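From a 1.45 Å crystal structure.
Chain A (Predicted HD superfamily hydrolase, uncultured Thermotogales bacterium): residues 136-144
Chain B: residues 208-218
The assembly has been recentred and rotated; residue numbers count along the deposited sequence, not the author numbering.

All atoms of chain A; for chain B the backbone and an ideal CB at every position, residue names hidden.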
# COMPACT_ATOMS: atom_id res chain seq x y z
N ALA A 136 11.20 -5.20 7.07
CA ALA A 136 10.88 -3.80 7.25
C ALA A 136 10.50 -3.09 5.93
O ALA A 136 10.02 -1.95 5.95
CB ALA A 136 12.01 -3.10 7.88
N ILE A 137 10.74 -3.73 4.79
CA ILE A 137 10.44 -3.15 3.50
C ILE A 137 9.67 -4.03 2.56
O ILE A 137 9.67 -5.25 2.64
CB ILE A 137 11.69 -2.65 2.79
CG1 ILE A 137 12.71 -3.76 2.59
CG2 ILE A 137 12.30 -1.49 3.56
CD1 ILE A 137 14.02 -3.29 1.98
N GLY A 138 8.97 -3.40 1.62
CA GLY A 138 8.18 -4.14 0.66
C GLY A 138 6.69 -3.84 0.75
O GLY A 138 6.27 -2.95 1.51
N ALA A 139 5.91 -4.61 0.02
CA ALA A 139 4.47 -4.42 -0.08
C ALA A 139 3.75 -4.67 1.24
O ALA A 139 2.88 -3.91 1.65
CB ALA A 139 3.90 -5.31 -1.14
N VAL A 140 4.12 -5.73 1.96
CA VAL A 140 3.47 -6.02 3.24
C VAL A 140 3.79 -4.93 4.25
O VAL A 140 2.91 -4.50 4.99
CB VAL A 140 3.82 -7.43 3.79
CG1 VAL A 140 3.19 -7.65 5.15
CG2 VAL A 140 3.36 -8.52 2.83
N ALA A 141 5.04 -4.47 4.27
CA ALA A 141 5.43 -3.36 5.14
C ALA A 141 4.59 -2.08 4.86
O ALA A 141 4.16 -1.41 5.79
CB ALA A 141 6.92 -3.07 4.99
N ILE A 142 4.41 -1.76 3.59
CA ILE A 142 3.55 -0.64 3.19
C ILE A 142 2.14 -0.84 3.74
O ILE A 142 1.56 0.06 4.32
CB ILE A 142 3.50 -0.45 1.66
CG1 ILE A 142 4.85 0.03 1.11
CG2 ILE A 142 2.39 0.54 1.27
CD1 ILE A 142 5.01 -0.19 -0.40
N ALA A 143 1.57 -2.02 3.50
CA ALA A 143 0.24 -2.30 4.01
C ALA A 143 0.19 -2.13 5.54
O ALA A 143 -0.79 -1.58 6.06
CB ALA A 143 -0.22 -3.68 3.60
N ARG A 144 1.24 -2.56 6.26
CA ARG A 144 1.23 -2.41 7.72
C ARG A 144 1.20 -0.99 8.15
O ARG A 144 0.54 -0.65 9.13
CB ARG A 144 2.47 -3.04 8.39
CG ARG A 144 2.32 -4.47 8.79
CD ARG A 144 3.37 -4.83 9.91
NE ARG A 144 4.74 -4.48 9.50
CZ ARG A 144 5.42 -5.14 8.58
NH1 ARG A 144 4.87 -6.18 7.96
NH2 ARG A 144 6.66 -4.75 8.26
N UNK B 208 1.13 -5.59 -9.48
CA UNK B 208 2.44 -5.81 -8.89
C UNK B 208 2.40 -5.76 -7.36
O UNK B 208 3.04 -6.57 -6.68
CB UNK B 208 3.43 -4.77 -9.42
N UNK B 209 1.66 -4.81 -6.80
CA UNK B 209 1.52 -4.71 -5.36
C UNK B 209 0.97 -6.02 -4.79
O UNK B 209 1.50 -6.54 -3.79
CB UNK B 209 0.61 -3.54 -4.99
N UNK B 210 -0.09 -6.54 -5.40
CA UNK B 210 -0.73 -7.77 -4.94
C UNK B 210 0.21 -8.96 -5.06
O UNK B 210 0.32 -9.78 -4.16
CB UNK B 210 -2.01 -8.03 -5.73
N UNK B 211 0.88 -9.05 -6.19
CA UNK B 211 1.81 -10.14 -6.41
C UNK B 211 2.89 -10.12 -5.36
O UNK B 211 3.22 -11.19 -4.80
CB UNK B 211 2.42 -10.06 -7.81
N UNK B 212 3.45 -8.94 -5.08
CA UNK B 212 4.49 -8.80 -4.09
C UNK B 212 3.99 -9.12 -2.70
O UNK B 212 4.68 -9.79 -1.94
CB UNK B 212 5.07 -7.38 -4.13
N UNK B 213 2.81 -8.63 -2.35
CA UNK B 213 2.18 -8.90 -1.07
C UNK B 213 2.09 -10.40 -0.85
O UNK B 213 2.53 -10.92 0.18
CB UNK B 213 0.79 -8.26 -1.00
N UNK B 214 1.55 -11.09 -1.84
CA UNK B 214 1.40 -12.54 -1.74
C UNK B 214 2.73 -13.28 -1.69
O UNK B 214 2.89 -14.23 -0.91
CB UNK B 214 0.58 -13.06 -2.92
N UNK B 215 3.69 -12.87 -2.50
CA UNK B 215 5.00 -13.49 -2.49
C UNK B 215 5.69 -13.29 -1.14
O UNK B 215 6.31 -14.23 -0.61
CB UNK B 215 5.86 -12.92 -3.62
N UNK B 216 5.60 -12.09 -0.57
CA UNK B 216 6.21 -11.80 0.72
C UNK B 216 5.51 -12.46 1.89
O UNK B 216 6.14 -12.81 2.88
CB UNK B 216 6.24 -10.29 0.94
N UNK B 217 4.19 -12.59 1.79
CA UNK B 217 3.40 -13.14 2.88
C UNK B 217 3.72 -14.62 3.09
O UNK B 217 3.66 -15.11 4.22
CB UNK B 217 1.91 -12.95 2.60
N UNK B 218 4.10 -15.29 2.01
CA UNK B 218 4.48 -16.71 2.03
C UNK B 218 3.29 -17.61 1.80
O UNK B 218 2.16 -17.24 2.12
CB UNK B 218 5.14 -17.07 3.36

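Two helices cross at 100°, their axes 8.9 Å apart at closest approach, and the CA atoms of A139(A) and position 213 come within 5.1 Å.

At position 208 no atom of chain A lies near the ideal CB, so most helix-compatible side chains would do. It is E208(B).

Position 209 points sideways, its ideal CB 5.4 Å from A139(A) CB, and ahead lies an apolar patch of A139(A), I142(A) and A143(A). A long or flat apolar side chain could reach it. F209(B), with chi1 t, lays one ring face against A139(A) CB, 4.0 Å from the ring centroid in a CH-pi contact, while I142(A) CG2 sits at the ring edge, 4.0 Å from F209(B) CE2.

Positions 210 and 211 point away and leave the choice open; they hold V210(B) and Q211(B).

Position 212 points toward chain A, with its ideal CB 3.8 Å from A139(A) CB. Alanine would fit, as would a longer chain able to turn aside. R212(B) packs its CB there and leads its end away, where R212(B) NE makes a 2.9 Å salt bridge to E208(B) OE2 one turn back.

Position 213 has its ideal CB 4.3 Å from A139(A) CB and 4.6 Å from V140(A) CG2, so an apolar side chain suits it, aromatic or aliphatic. F213(B) takes V140(A) CG2 over a ring face, 4.0 Å from the centroid, and meets A143(A) CB with its edge at CE2, 3.8 Å away. With 209, 212 and 216 it surrounds A139(A) CB, a knob in a hole.

The ideal CBs of 214, which points away, and 215, which points sideways, have nothing of chain A within 5.5 Å, so many residues would do; they are L214(B) and A215(B).

Position 216 faces the start of the chain A helix, where the adjacent amides A139(A) N and V140(A) N lack acceptors from a preceding turn. Two acceptors on one flexible stem are called for: a carboxylate supplies both, glutamate having the reach, whereas glutamine would offer one oxygen and turn a donor toward the other amide. E216(B) receives A139(A) N at OE2 (3.0 Å) and V140(A) N at OE1 (2.9 Å). A water linked to E216(B) OE1 at 2.6 Å also bonds I137(A) O and A141(A) N.

Position 217 points sideways, its ideal CB 4.7 Å from V140(A) CG2; a large apolar group could extend the contact. W217(B) brings its ring edge to V140(A), CE3 to CG1 at 3.9 Å.

Position 218 has phi 90°, which favours glycine, and it is G218(B).

Chain B (208-218) EFVQRFLAEWG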
# COMPACT_ATOMS: atom_id res chain seq x y z
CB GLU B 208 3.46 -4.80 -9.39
CG GLU B 208 4.88 -5.05 -8.82
CD GLU B 208 5.93 -4.15 -9.40
OE1 GLU B 208 5.64 -3.46 -10.40
OE2 GLU B 208 7.03 -4.09 -8.85
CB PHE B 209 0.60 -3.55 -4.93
CG PHE B 209 0.59 -3.33 -3.44
CD1 PHE B 209 -0.19 -4.13 -2.62
CD2 PHE B 209 1.40 -2.36 -2.86
CE1 PHE B 209 -0.16 -3.95 -1.24
CE2 PHE B 209 1.41 -2.18 -1.50
CZ PHE B 209 0.65 -2.97 -0.70
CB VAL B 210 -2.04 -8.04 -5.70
CG1 VAL B 210 -2.60 -9.43 -5.35
CG2 VAL B 210 -3.07 -7.01 -5.37
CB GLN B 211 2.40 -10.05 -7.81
CG GLN B 211 1.39 -10.37 -8.90
CD GLN B 211 1.92 -10.12 -10.30
OE1 GLN B 211 2.88 -9.36 -10.48
NE2 GLN B 211 1.30 -10.75 -11.29
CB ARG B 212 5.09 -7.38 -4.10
CG ARG B 212 5.99 -7.09 -5.27
CD ARG B 212 6.52 -5.66 -5.23
NE ARG B 212 7.41 -5.47 -6.35
CZ ARG B 212 8.69 -5.80 -6.34
NH1 ARG B 212 9.26 -6.34 -5.27
NH2 ARG B 212 9.42 -5.61 -7.45
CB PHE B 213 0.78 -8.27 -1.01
CG PHE B 213 0.15 -8.30 0.34
CD1 PHE B 213 -0.52 -9.42 0.77
CD2 PHE B 213 0.20 -7.22 1.17
CE1 PHE B 213 -1.11 -9.45 2.02
CE2 PHE B 213 -0.37 -7.24 2.43
CZ PHE B 213 -1.04 -8.35 2.85
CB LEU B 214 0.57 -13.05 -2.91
CG LEU B 214 -0.89 -12.61 -2.89
CD1 LEU B 214 -1.56 -12.99 -4.18
CD2 LEU B 214 -1.64 -13.19 -1.71
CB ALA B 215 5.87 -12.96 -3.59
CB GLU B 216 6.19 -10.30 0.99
CG GLU B 216 7.06 -9.45 0.05
CD GLU B 216 6.77 -7.95 0.18
OE1 GLU B 216 6.20 -7.54 1.21
OE2 GLU B 216 7.14 -7.20 -0.77
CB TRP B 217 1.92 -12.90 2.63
CG TRP B 217 1.06 -13.19 3.80
CD1 TRP B 217 0.44 -14.38 4.10
CD2 TRP B 217 0.71 -12.28 4.85
NE1 TRP B 217 -0.28 -14.26 5.27
CE2 TRP B 217 -0.13 -12.98 5.75
CE3 TRP B 217 1.03 -10.95 5.12
CZ2 TRP B 217 -0.65 -12.39 6.91
CZ3 TRP B 217 0.51 -10.35 6.27
CH2 TRP B 217 -0.32 -11.08 7.15
O HOH W 1 7.17 -6.21 3.25
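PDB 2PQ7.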